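Local coordinates for protein alpha-ketoglutarate-dependent 2,4-dichlorophenoxyacetate dioxygenase (Bradyrhizobium diazoefficiens, PDB 5BKE) that degrades aryloxyalkanoate herbicides, probably as a 2-oxoglutarate-dependent dioxygenase that works at a single iron centre in its cupin-type core, at residues C[19-22]-C[23-27]; C[104-107]-C[108-111]; C[160-163]-C[164-167]; C[255-259]-C[260-264]. One frame throughout, in Å; residues are numbered along the deposited sequence.

Contact 1. Residues C[19-22]-C[23-27]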
loop_
_atom_site.group_PDB
_atom_site.type_symbol
_atom_site.label_atom_id
_atom_site.label_comp_id
_atom_site.label_asym_id
_atom_site.label_seq_id
_atom_site.Cartn_x
_atom_site.Cartn_y
_atom_site.Cartn_z
ATOM N N LEU C 19 21.220 28.251 26.850
ATOM C CA LEU C 19 22.652 28.517 26.633
ATOM C C LEU C 19 22.994 29.985 26.809
ATOM O O LEU C 19 22.276 30.862 26.336
ATOM C CB LEU C 19 23.112 28.054 25.246
ATOM C CG LEU C 19 23.060 26.578 24.848
ATOM C CD1 LEU C 19 23.582 26.449 23.428
ATOM C CD2 LEU C 19 23.850 25.666 25.774
ATOM N N ASP C 20 24.094 30.241 27.497
ATOM C CA ASP C 20 24.567 31.597 27.704
ATOM C C ASP C 20 25.813 31.785 26.833
ATOM O O ASP C 20 26.875 31.228 27.122
ATOM C CB ASP C 20 24.836 31.815 29.204
ATOM C CG ASP C 20 25.587 33.103 29.510
ATOM O OD1 ASP C 20 25.521 34.091 28.734
ATOM O OD2 ASP C 20 26.237 33.115 30.573
ATOM N N LEU C 21 25.656 32.568 25.764
ATOM C CA LEU C 21 26.705 32.748 24.753
ATOM C C LEU C 21 27.818 33.725 25.154
ATOM O O LEU C 21 28.780 33.910 24.400
ATOM C CB LEU C 21 26.091 33.117 23.394
ATOM C CG LEU C 21 25.056 32.153 22.772
ATOM C CD1 LEU C 21 24.620 32.653 21.401
ATOM C CD2 LEU C 21 25.546 30.706 22.680
ATOM N N ARG C 22 27.681 34.342 26.332
ATOM C CA ARG C 22 28.757 35.121 26.969
ATOM C C ARG C 22 29.873 34.219 27.484
ATOM O O ARG C 22 31.014 34.669 27.667
ATOM C CB ARG C 22 28.212 35.927 28.149
ATOM C CG ARG C 22 27.523 37.223 27.774
ATOM C CD ARG C 22 26.123 37.327 28.356
ATOM N NE ARG C 22 26.044 37.050 29.793
ATOM C CZ ARG C 22 26.035 37.972 30.755
ATOM N NH1 ARG C 22 26.115 39.272 30.467
ATOM N NH2 ARG C 22 25.946 37.586 32.022
ATOM N N LYS C 23 29.522 32.953 27.725
ATOM C CA LYS C 23 30.406 31.973 28.341
ATOM C C LYS C 23 30.800 30.852 27.361
ATOM O O LYS C 23 30.020 30.536 26.449
ATOM C CB LYS C 23 29.719 31.360 29.575
ATOM C CG LYS C 23 29.518 32.311 30.741
ATOM C CD LYS C 23 30.846 32.680 31.402
ATOM C CE LYS C 23 30.703 33.909 32.286
ATOM N NZ LYS C 23 29.801 33.643 33.438
ATOM N N PRO C 24 31.997 30.236 27.554
ATOM C CA PRO C 24 32.392 29.091 26.727
ATOM C C PRO C 24 31.380 27.943 26.770
ATOM O O PRO C 24 30.701 27.735 27.800
ATOM C CB PRO C 24 33.704 28.641 27.365
ATOM C CG PRO C 24 34.276 29.888 27.956
ATOM C CD PRO C 24 33.082 30.634 28.476
ATOM N N LEU C 25 31.276 27.223 25.653
ATOM C CA LEU C 25 30.487 25.991 25.594
ATOM C C LEU C 25 31.327 24.776 25.978
ATOM O O LEU C 25 32.564 24.792 25.847
ATOM C CB LEU C 25 29.863 25.801 24.205
ATOM C CG LEU C 25 28.992 26.889 23.553
ATOM C CD1 LEU C 25 28.234 26.295 22.373
ATOM C CD2 LEU C 25 28.012 27.550 24.519
ATOM N N THR C 26 30.655 23.736 26.485
ATOM C CA THR C 26 31.264 22.418 26.699
ATOM C C THR C 26 31.404 21.729 25.321
ATOM O O THR C 26 30.740 22.147 24.364
ATOM C CB THR C 26 30.402 21.513 27.634
ATOM O OG1 THR C 26 29.123 21.258 27.031
ATOM C CG2 THR C 26 30.213 22.137 29.015
ATOM N N PRO C 27 32.249 20.676 25.208
ATOM C CA PRO C 27 32.289 19.938 23.933
ATOM C C PRO C 27 30.907 19.444 23.469
ATOM O O PRO C 27 30.541 19.649 22.310
ATOM C CB PRO C 27 33.211 18.750 24.245
ATOM C CG PRO C 27 34.103 19.249 25.321
ATOM C CD PRO C 27 33.293 20.207 26.141
HETATM O O HOH W 1 27.954 29.045 27.982
#

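Contact 2. Residues C[104-107]-C[108-111]. With OGA (N-oxalylglycine), chain O.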
loop_
_atom_site.group_PDB
_atom_site.type_symbol
_atom_site.label_atom_id
_atom_site.label_comp_id
_atom_site.label_asym_id
_atom_site.label_seq_id
_atom_site.Cartn_x
_atom_site.Cartn_y
_atom_site.Cartn_z
ATOM N N THR C 104 29.346 53.432 0.215
ATOM C CA THR C 104 29.263 52.363 1.224
ATOM C C THR C 104 27.821 51.867 1.421
ATOM O O THR C 104 27.561 50.665 1.323
ATOM C CB THR C 104 29.862 52.819 2.576
ATOM O OG1 THR C 104 31.165 53.370 2.356
ATOM C CG2 THR C 104 29.966 51.655 3.569
ATOM N N HIS C 105 26.900 52.795 1.689
ATOM C CA HIS C 105 25.492 52.464 1.877
ATOM C C HIS C 105 24.887 51.792 0.637
ATOM O O HIS C 105 24.222 50.763 0.764
ATOM C CB HIS C 105 24.680 53.702 2.287
ATOM C CG HIS C 105 23.205 53.457 2.359
ATOM N ND1 HIS C 105 22.312 54.021 1.472
ATOM C CD2 HIS C 105 22.468 52.689 3.197
ATOM C CE1 HIS C 105 21.089 53.623 1.769
ATOM N NE2 HIS C 105 21.157 52.812 2.809
ATOM N N LEU C 106 25.146 52.362 -0.544
ATOM C CA LEU C 106 24.607 51.845 -1.814
ATOM C C LEU C 106 25.046 50.409 -2.124
ATOM O O LEU C 106 24.271 49.628 -2.685
ATOM C CB LEU C 106 24.936 52.781 -2.989
ATOM C CG LEU C 106 24.287 54.175 -3.107
ATOM C CD1 LEU C 106 24.728 54.843 -4.403
ATOM C CD2 LEU C 106 22.760 54.165 -3.013
ATOM N N PHE C 107 26.281 50.081 -1.745
ATOM C CA PHE C 107 26.803 48.717 -1.804
ATOM C C PHE C 107 26.118 47.810 -0.761
ATOM O O PHE C 107 25.783 46.664 -1.073
ATOM C CB PHE C 107 28.323 48.735 -1.616
ATOM C CG PHE C 107 29.014 47.455 -2.028
ATOM C CD1 PHE C 107 29.222 46.415 -1.099
ATOM C CD2 PHE C 107 29.491 47.290 -3.337
ATOM C CE1 PHE C 107 29.872 45.238 -1.476
ATOM C CE2 PHE C 107 30.144 46.118 -3.713
ATOM C CZ PHE C 107 30.330 45.092 -2.786
ATOM N N ASN C 108 25.902 48.332 0.457
ATOM C CA ASN C 108 25.224 47.614 1.566
ATOM C C ASN C 108 23.757 47.277 1.291
ATOM O O ASN C 108 23.182 46.412 1.953
ATOM C CB ASN C 108 25.279 48.425 2.865
ATOM C CG ASN C 108 26.657 48.449 3.505
ATOM O OD1 ASN C 108 27.613 47.823 3.025
ATOM N ND2 ASN C 108 26.764 49.185 4.609
ATOM N N LEU C 109 23.158 47.985 0.336
ATOM C CA LEU C 109 21.799 47.717 -0.123
ATOM C C LEU C 109 21.691 46.364 -0.834
ATOM O O LEU C 109 20.597 45.809 -0.947
ATOM C CB LEU C 109 21.285 48.861 -1.008
ATOM C CG LEU C 109 20.913 50.173 -0.295
ATOM C CD1 LEU C 109 20.526 51.243 -1.307
ATOM C CD2 LEU C 109 19.799 49.979 0.739
ATOM N N GLY C 110 22.837 45.841 -1.282
ATOM C CA GLY C 110 22.977 44.470 -1.760
ATOM C C GLY C 110 22.400 43.412 -0.829
ATOM O O GLY C 110 21.858 42.411 -1.293
ATOM N N ASN C 111 22.496 43.646 0.478
ATOM C CA ASN C 111 21.955 42.724 1.482
ATOM C C ASN C 111 20.426 42.573 1.407
ATOM O O ASN C 111 19.877 41.619 1.956
ATOM C CB ASN C 111 22.423 43.091 2.903
ATOM C CG ASN C 111 23.846 42.620 3.200
ATOM O OD1 ASN C 111 24.493 41.969 2.373
ATOM N ND2 ASN C 111 24.337 42.944 4.393
HETATM C C1 OGA O . 24.490 39.321 6.712
HETATM C C2 OGA O . 23.230 39.843 6.230
HETATM C C4 OGA O . 21.200 41.108 6.800
HETATM C C5 OGA O . 20.802 41.972 7.965
HETATM O O1 OGA O . 25.050 38.438 6.017
HETATM O O2 OGA O . 24.934 39.739 7.804
HETATM O "O2'" OGA O . 22.971 39.723 5.036
HETATM O O3 OGA O . 21.585 42.898 8.280
HETATM N N1 OGA O . 22.419 40.385 7.128
HETATM O O4 OGA O . 19.733 41.720 8.567
#

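Contact 3. Residues C[160-163]-C[164-167]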
loop_
_atom_site.group_PDB
_atom_site.type_symbol
_atom_site.label_atom_id
_atom_site.label_comp_id
_atom_site.label_asym_id
_atom_site.label_seq_id
_atom_site.Cartn_x
_atom_site.Cartn_y
_atom_site.Cartn_z
ATOM N N ALA C 160 16.338 17.051 -13.118
ATOM C CA ALA C 160 17.226 16.454 -14.120
ATOM C C ALA C 160 17.929 17.523 -14.969
ATOM O O ALA C 160 19.092 17.349 -15.326
ATOM C CB ALA C 160 16.469 15.463 -15.002
ATOM N N GLU C 161 17.212 18.610 -15.278
ATOM C CA GLU C 161 17.743 19.745 -16.045
ATOM C C GLU C 161 18.878 20.459 -15.291
ATOM O O GLU C 161 19.935 20.732 -15.870
ATOM C CB GLU C 161 16.613 20.731 -16.411
ATOM C CG GLU C 161 17.058 22.041 -17.080
ATOM C CD GLU C 161 15.960 23.105 -17.191
ATOM O OE1 GLU C 161 14.912 23.011 -16.498
ATOM O OE2 GLU C 161 16.153 24.059 -17.981
ATOM N N ILE C 162 18.662 20.727 -14.004
ATOM C CA ILE C 162 19.581 21.552 -13.210
ATOM C C ILE C 162 20.782 20.818 -12.579
ATOM O O ILE C 162 21.748 21.460 -12.169
ATOM C CB ILE C 162 18.820 22.394 -12.142
ATOM C CG1 ILE C 162 18.184 21.496 -11.065
ATOM C CG2 ILE C 162 17.802 23.323 -12.819
ATOM C CD1 ILE C 162 17.611 22.244 -9.881
ATOM N N GLU C 163 20.724 19.483 -12.537
ATOM C CA GLU C 163 21.667 18.657 -11.759
ATOM C C GLU C 163 23.152 19.035 -11.890
ATOM O O GLU C 163 23.845 19.164 -10.877
ATOM C CB GLU C 163 21.429 17.152 -12.030
ATOM C CG GLU C 163 22.372 16.165 -11.326
ATOM C CD GLU C 163 22.270 16.161 -9.799
ATOM O OE1 GLU C 163 21.156 16.296 -9.248
ATOM O OE2 GLU C 163 23.321 16.002 -9.129
ATOM N N ASP C 164 23.622 19.227 -13.122
ATOM C CA ASP C 164 25.053 19.461 -13.379
ATOM C C ASP C 164 25.389 20.903 -13.759
ATOM O O ASP C 164 26.538 21.206 -14.092
ATOM C CB ASP C 164 25.582 18.483 -14.440
ATOM C CG ASP C 164 25.485 17.027 -13.993
ATOM O OD1 ASP C 164 26.174 16.645 -13.026
ATOM O OD2 ASP C 164 24.711 16.264 -14.604
ATOM N N LEU C 165 24.400 21.790 -13.683
ATOM C CA LEU C 165 24.607 23.198 -14.023
ATOM C C LEU C 165 25.541 23.940 -13.051
ATOM O O LEU C 165 25.562 23.668 -11.841
ATOM C CB LEU C 165 23.266 23.919 -14.186
ATOM C CG LEU C 165 22.337 23.449 -15.321
ATOM C CD1 LEU C 165 21.088 24.323 -15.380
ATOM C CD2 LEU C 165 23.034 23.407 -16.680
ATOM N N VAL C 166 26.335 24.847 -13.610
ATOM C CA VAL C 166 27.296 25.641 -12.846
ATOM C C VAL C 166 26.975 27.132 -13.024
ATOM O O VAL C 166 26.738 27.599 -14.150
ATOM C CB VAL C 166 28.763 25.304 -13.255
ATOM C CG1 VAL C 166 29.771 26.210 -12.565
ATOM C CG2 VAL C 166 29.104 23.853 -12.921
ATOM N N CYS C 167 26.969 27.864 -11.904
ATOM C CA CYS C 167 26.753 29.321 -11.899
ATOM C C CYS C 167 28.053 30.093 -11.663
ATOM O O CYS C 167 28.936 29.626 -10.947
ATOM C CB CYS C 167 25.732 29.713 -10.825
ATOM S SG CYS C 167 24.110 28.914 -10.931
HETATM O O HOH W 2 22.284 19.099 -15.594
HETATM O O HOH W 3 24.832 21.594 -10.092
HETATM O O HOH W 4 25.727 15.436 -10.412
#

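Contact 4. Residues C[255-259]-C[260-264]. With MN (manganese (II) ion), chain N; OGA (N-oxalylglycine), chain O.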
loop_
_atom_site.group_PDB
_atom_site.type_symbol
_atom_site.label_atom_id
_atom_site.label_comp_id
_atom_site.label_asym_id
_atom_site.label_seq_id
_atom_site.Cartn_x
_atom_site.Cartn_y
_atom_site.Cartn_z
ATOM N N VAL C 255 20.974 35.411 15.673
ATOM C CA VAL C 255 20.496 34.474 14.664
ATOM C C VAL C 255 21.699 33.974 13.868
ATOM O O VAL C 255 22.525 34.766 13.393
ATOM C CB VAL C 255 19.410 35.095 13.747
ATOM C CG1 VAL C 255 18.913 34.090 12.723
ATOM C CG2 VAL C 255 18.226 35.584 14.581
ATOM N N MET C 256 21.807 32.653 13.760
ATOM C CA MET C 256 22.881 32.018 12.998
ATOM C C MET C 256 22.323 31.078 11.946
ATOM O O MET C 256 21.328 30.378 12.183
ATOM C CB MET C 256 23.896 31.323 13.909
ATOM C CG MET C 256 23.390 30.148 14.724
ATOM S SD MET C 256 24.637 29.444 15.835
ATOM C CE MET C 256 25.966 28.987 14.710
ATOM N N TRP C 257 22.942 31.086 10.772
ATOM C CA TRP C 257 22.434 30.313 9.652
ATOM C C TRP C 257 23.524 29.538 8.923
ATOM O O TRP C 257 24.700 29.952 8.916
ATOM C CB TRP C 257 21.620 31.194 8.691
ATOM C CG TRP C 257 22.374 32.346 8.072
ATOM C CD1 TRP C 257 23.086 32.326 6.898
ATOM C CD2 TRP C 257 22.463 33.692 8.571
ATOM N NE1 TRP C 257 23.624 33.561 6.651
ATOM C CE2 TRP C 257 23.258 34.423 7.653
ATOM C CE3 TRP C 257 21.965 34.346 9.712
ATOM C CZ2 TRP C 257 23.564 35.780 7.833
ATOM C CZ3 TRP C 257 22.261 35.700 9.893
ATOM C CH2 TRP C 257 23.060 36.399 8.959
ATOM N N ASP C 258 23.124 28.410 8.334
ATOM C CA ASP C 258 24.002 27.638 7.482
ATOM C C ASP C 258 23.849 28.123 6.052
ATOM O O ASP C 258 22.791 27.953 5.423
ATOM C CB ASP C 258 23.727 26.134 7.603
ATOM C CG ASP C 258 24.754 25.285 6.860
ATOM O OD1 ASP C 258 25.701 25.839 6.245
ATOM O OD2 ASP C 258 24.624 24.041 6.906
ATOM N N ASN C 259 24.920 28.735 5.538
ATOM C CA ASN C 259 24.929 29.275 4.160
ATOM C C ASN C 259 24.837 28.170 3.106
ATOM O O ASN C 259 24.392 28.417 1.985
ATOM C CB ASN C 259 26.174 30.151 3.931
ATOM C CG ASN C 259 26.081 31.487 4.662
ATOM O OD1 ASN C 259 25.265 32.361 4.312
ATOM N ND2 ASN C 259 26.896 31.642 5.699
ATOM N N ARG C 260 25.234 26.957 3.496
ATOM C CA ARG C 260 25.231 25.786 2.616
ATOM C C ARG C 260 23.810 25.223 2.340
ATOM O O ARG C 260 23.637 24.422 1.405
ATOM C CB ARG C 260 26.155 24.685 3.174
ATOM C CG ARG C 260 27.548 25.177 3.588
ATOM C CD ARG C 260 28.351 24.119 4.327
ATOM N NE ARG C 260 27.719 23.733 5.586
ATOM C CZ ARG C 260 28.174 22.806 6.425
ATOM N NH1 ARG C 260 29.304 22.147 6.172
ATOM N NH2 ARG C 260 27.498 22.545 7.540
ATOM N N GLN C 261 22.817 25.691 3.114
ATOM C CA GLN C 261 21.433 25.191 3.066
ATOM C C GLN C 261 20.364 26.270 2.891
ATOM O O GLN C 261 19.170 25.937 2.846
ATOM C CB GLN C 261 21.104 24.406 4.346
ATOM C CG GLN C 261 22.011 23.224 4.612
ATOM C CD GLN C 261 21.590 22.443 5.826
ATOM O OE1 GLN C 261 20.811 21.501 5.712
ATOM N NE2 GLN C 261 22.101 22.825 7.005
ATOM N N THR C 262 20.778 27.541 2.816
ATOM C CA THR C 262 19.847 28.670 2.893
ATOM C C THR C 262 20.176 29.839 1.972
ATOM O O THR C 262 21.294 29.962 1.468
ATOM C CB THR C 262 19.783 29.285 4.315
ATOM O OG1 THR C 262 21.074 29.809 4.671
ATOM C CG2 THR C 262 19.298 28.288 5.373
ATOM N N MET C 263 19.167 30.684 1.753
ATOM C CA MET C 263 19.355 32.079 1.387
ATOM C C MET C 263 18.772 32.949 2.485
ATOM O O MET C 263 17.973 32.483 3.311
ATOM C CB MET C 263 18.666 32.418 0.071
ATOM C CG MET C 263 19.417 31.963 -1.163
ATOM S SD MET C 263 18.903 32.844 -2.631
ATOM C CE MET C 263 17.151 32.425 -2.711
ATOM N N HIS C 264 19.172 34.217 2.486
ATOM C CA HIS C 264 18.630 35.203 3.408
ATOM C C HIS C 264 18.648 36.597 2.780
ATOM O O HIS C 264 19.300 36.819 1.740
ATOM C CB HIS C 264 19.358 35.158 4.757
ATOM C CG HIS C 264 20.795 35.534 4.670
ATOM N ND1 HIS C 264 21.765 34.650 4.255
ATOM C CD2 HIS C 264 21.427 36.705 4.915
ATOM C CE1 HIS C 264 22.932 35.264 4.242
ATOM N NE2 HIS C 264 22.755 36.506 4.651
HETATM MN MN MN N . 24.249 38.103 4.230
HETATM C C1 OGA O . 24.490 39.321 6.712
HETATM C C2 OGA O . 23.230 39.843 6.230
HETATM C C4 OGA O . 21.200 41.108 6.800
HETATM C C5 OGA O . 20.802 41.972 7.965
HETATM O O1 OGA O . 25.050 38.438 6.017
HETATM O O2 OGA O . 24.934 39.739 7.804
HETATM O "O2'" OGA O . 22.971 39.723 5.036
HETATM O O3 OGA O . 21.585 42.898 8.280
HETATM N N1 OGA O . 22.419 40.385 7.128
HETATM O O4 OGA O . 19.733 41.720 8.567
HETATM O O HOH W 5 25.049 22.776 9.236
HETATM O O HOH W 6 22.288 32.068 3.692
#

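Contact 1. Residues C[19-22]-C[23-27]
Asp20 sets CG opposite its backbone N (chi1 169°), while Lys23 folds CG back beside its own N, and together these rotations bring Asp20 OD2 to 3.4 Å from Lys23 CG. The two side chains pass each other at a slant. The aspartate's OD2 thus rests against the lysine's first methylenes, 4.6 Å from Lys23 NZ. Their backbones close a type I beta turn, Lys23 N donating to Asp20 O at 3.2 Å. Inside the turn Asp20 OD1 accepts from Arg22 N, 3.2 Å away and above the carboxylate plane. This is an Asx turn, which the short aspartate side chain suits. Arg22 NE forms a salt bridge with the same oxygen, its hydrogen bond bent and weak. With an alanine in place of Asp20, Arg22 N and the guanidinium would probably be left without this acceptor, and the turn would be freer to open. Leu21 faces inward, where its CD2 lies 4.4 Å from Leu25 CD2 and both leucines pack on Phe58 of helix 52-59. Thr26 caps helix 27-40. One acid between two basic residues on the surface probably has its charge largely offset; Arg22 makes the ion pair, while Lys23 NZ is too far for one.

Contact 2. Residues C[104-107]-C[108-111]
Leu109 lies over one face of the His105 imidazole, its CG 3.9 Å above the ring plane and displaced toward the rim. It is a CH-pi contact, 4.2 Å from CG to the ring centroid. With CG swung away from the backbone N and beside the carbonyl carbon (chi1 174°), His105 turns its flat ring along the helix toward the residue one turn on. The methyls of Leu109 spread over the CE1-NE2 side of the ring. Leu109 CD1 also meets Leu106 CD2 at 4.1 Å, so a branched apolar residue serves both neighbours, and Pro225 of the second subunit also packs on it. Thr104 and Asn108, by contrast, run side by side in the same direction, with Thr104 CG2 4.2 Å from Asn108 ND2. These pairings follow the last turn of helix 103-108: Asn108 N donates to Thr104 O at 3.0 Å, after which the chain tightens into a 3-10 turn with Gly110 N bonded to Phe107 O at 3.1 Å. A beta carbon on Gly110 would lie only 3.0 Å from that carbonyl oxygen, so a glycine seems well suited to this tight spot. Phe107 points the other way, its ring meeting Phe180 edge-to-face and Arg175 through a cation-pi contact. Beyond the turn, Asn111 enters the ligand pocket, with its amide CG 3.5 Å from O2' of N-oxalylglycine.

Contact 3. Residues C[160-163]-C[164-167]
A type I beta turn from Ile162 to Leu165 carries the chain out of helix 156-162 and into strand 166-169, and Leu165 N donates to Ile162 O at 3.1 Å to close it. Leu165 folds back over the backbone of Glu161 and Ile162: its CG is 3.7 Å from Glu161 O, and its CD1 reaches Ile162 CG2 at 4.3 Å. A leucine suits the spot because its branches can also rest on Leu230 of helix 224-238 and on Ile219. A glycine in place of Leu165 would probably open a gap between the turn and these apolar neighbours, leaving the Ile162 methyl less covered. The polar side of the turn is knit by water. One molecule joins Glu161 O to Asp164 N, and another donates to both Glu163 O and Leu165 O. A third gives one proton to Glu163 OE2 at 2.8 Å and one to Asp164 OD1 at 2.9 Å. A bend at chi2 (64°) turns the Glu163 carboxylate toward this shared water, while its OE1 forms a salt bridge with Lys208. The two carboxylates stand nearly perpendicular (81°), and the water and Lys208 together probably ease the repulsion between them. Acidic residues fit this surface edge, where solvent is at hand. Such a turn is a compact helix-to-strand connection, here feeding an inner strand of a four-stranded antiparallel sheet.

Contact 4. Residues C[255-259]-C[260-264]
His264 holds the manganese ion through NE2 at 2.2 Å and lays one face of its ring against Trp257. N-oxalylglycine chelates the same ion through O1 and O2', and His115 and Asp117 complete the two-histidine, one-carboxylate facial triad of this enzyme class. Trp257 CE2 sits 3.5 Å above the imidazole centre, the indole five-membered ring inclined to it at 47°. Both residues have chi1 near 60°, a crowded position between backbone N and carbonyl carbon that turns the rings toward each other. The indole's outer ring also borders the ligand, CZ2 lying 3.5 Å from O1. In the next shell, His264 ND1 donates at 2.7 Å to a water that donates to Asn259 OD1 and Thr262 OG1. Asn259 is tied to Ser128 and to Asp117 N, and its OD1 accepts a weak bond from Trp257 NE1. Thr262 OG1 donates to Asp258 O at 2.6 Å, while Gln261 N reaches that oxygen from the opposite face. Asp258 anchors the bend: its OD1 takes Arg260 N and, on the syn side, Arg260 NE at 3.0 Å in a salt bridge, while OD2 takes Gln261 NE2 at 2.8 Å. The bend links strands 254-258 and 262-266 of the two sheets of the cupin barrel. With ND1 committed to the water and the tryptophan against one face, the imidazole is probably restrained from turning and NE2 kept on the metal.

The contacts follow in order along the chain. The centre of contact 4 lies about 6 Å from the centre of the chain, at the bend between strands 254-258 and 262-266. Contact 2 approaches it to about 5 Å between nearest atoms; both touch N-oxalylglycine, a helix end and a strand bend meeting at one pocket. Contact 1 comes within about 6 Å of contact 4 (nearest atoms), in the loop after strand 14-17, which shares the seven-stranded sheet with 254-258. Contact 3 feeds a separate four-stranded sheet, its centre about 41 Å from that of contact 1. The active site is thus central, contacts 1 and 3 being surface turns on opposite sides of the chain's centre.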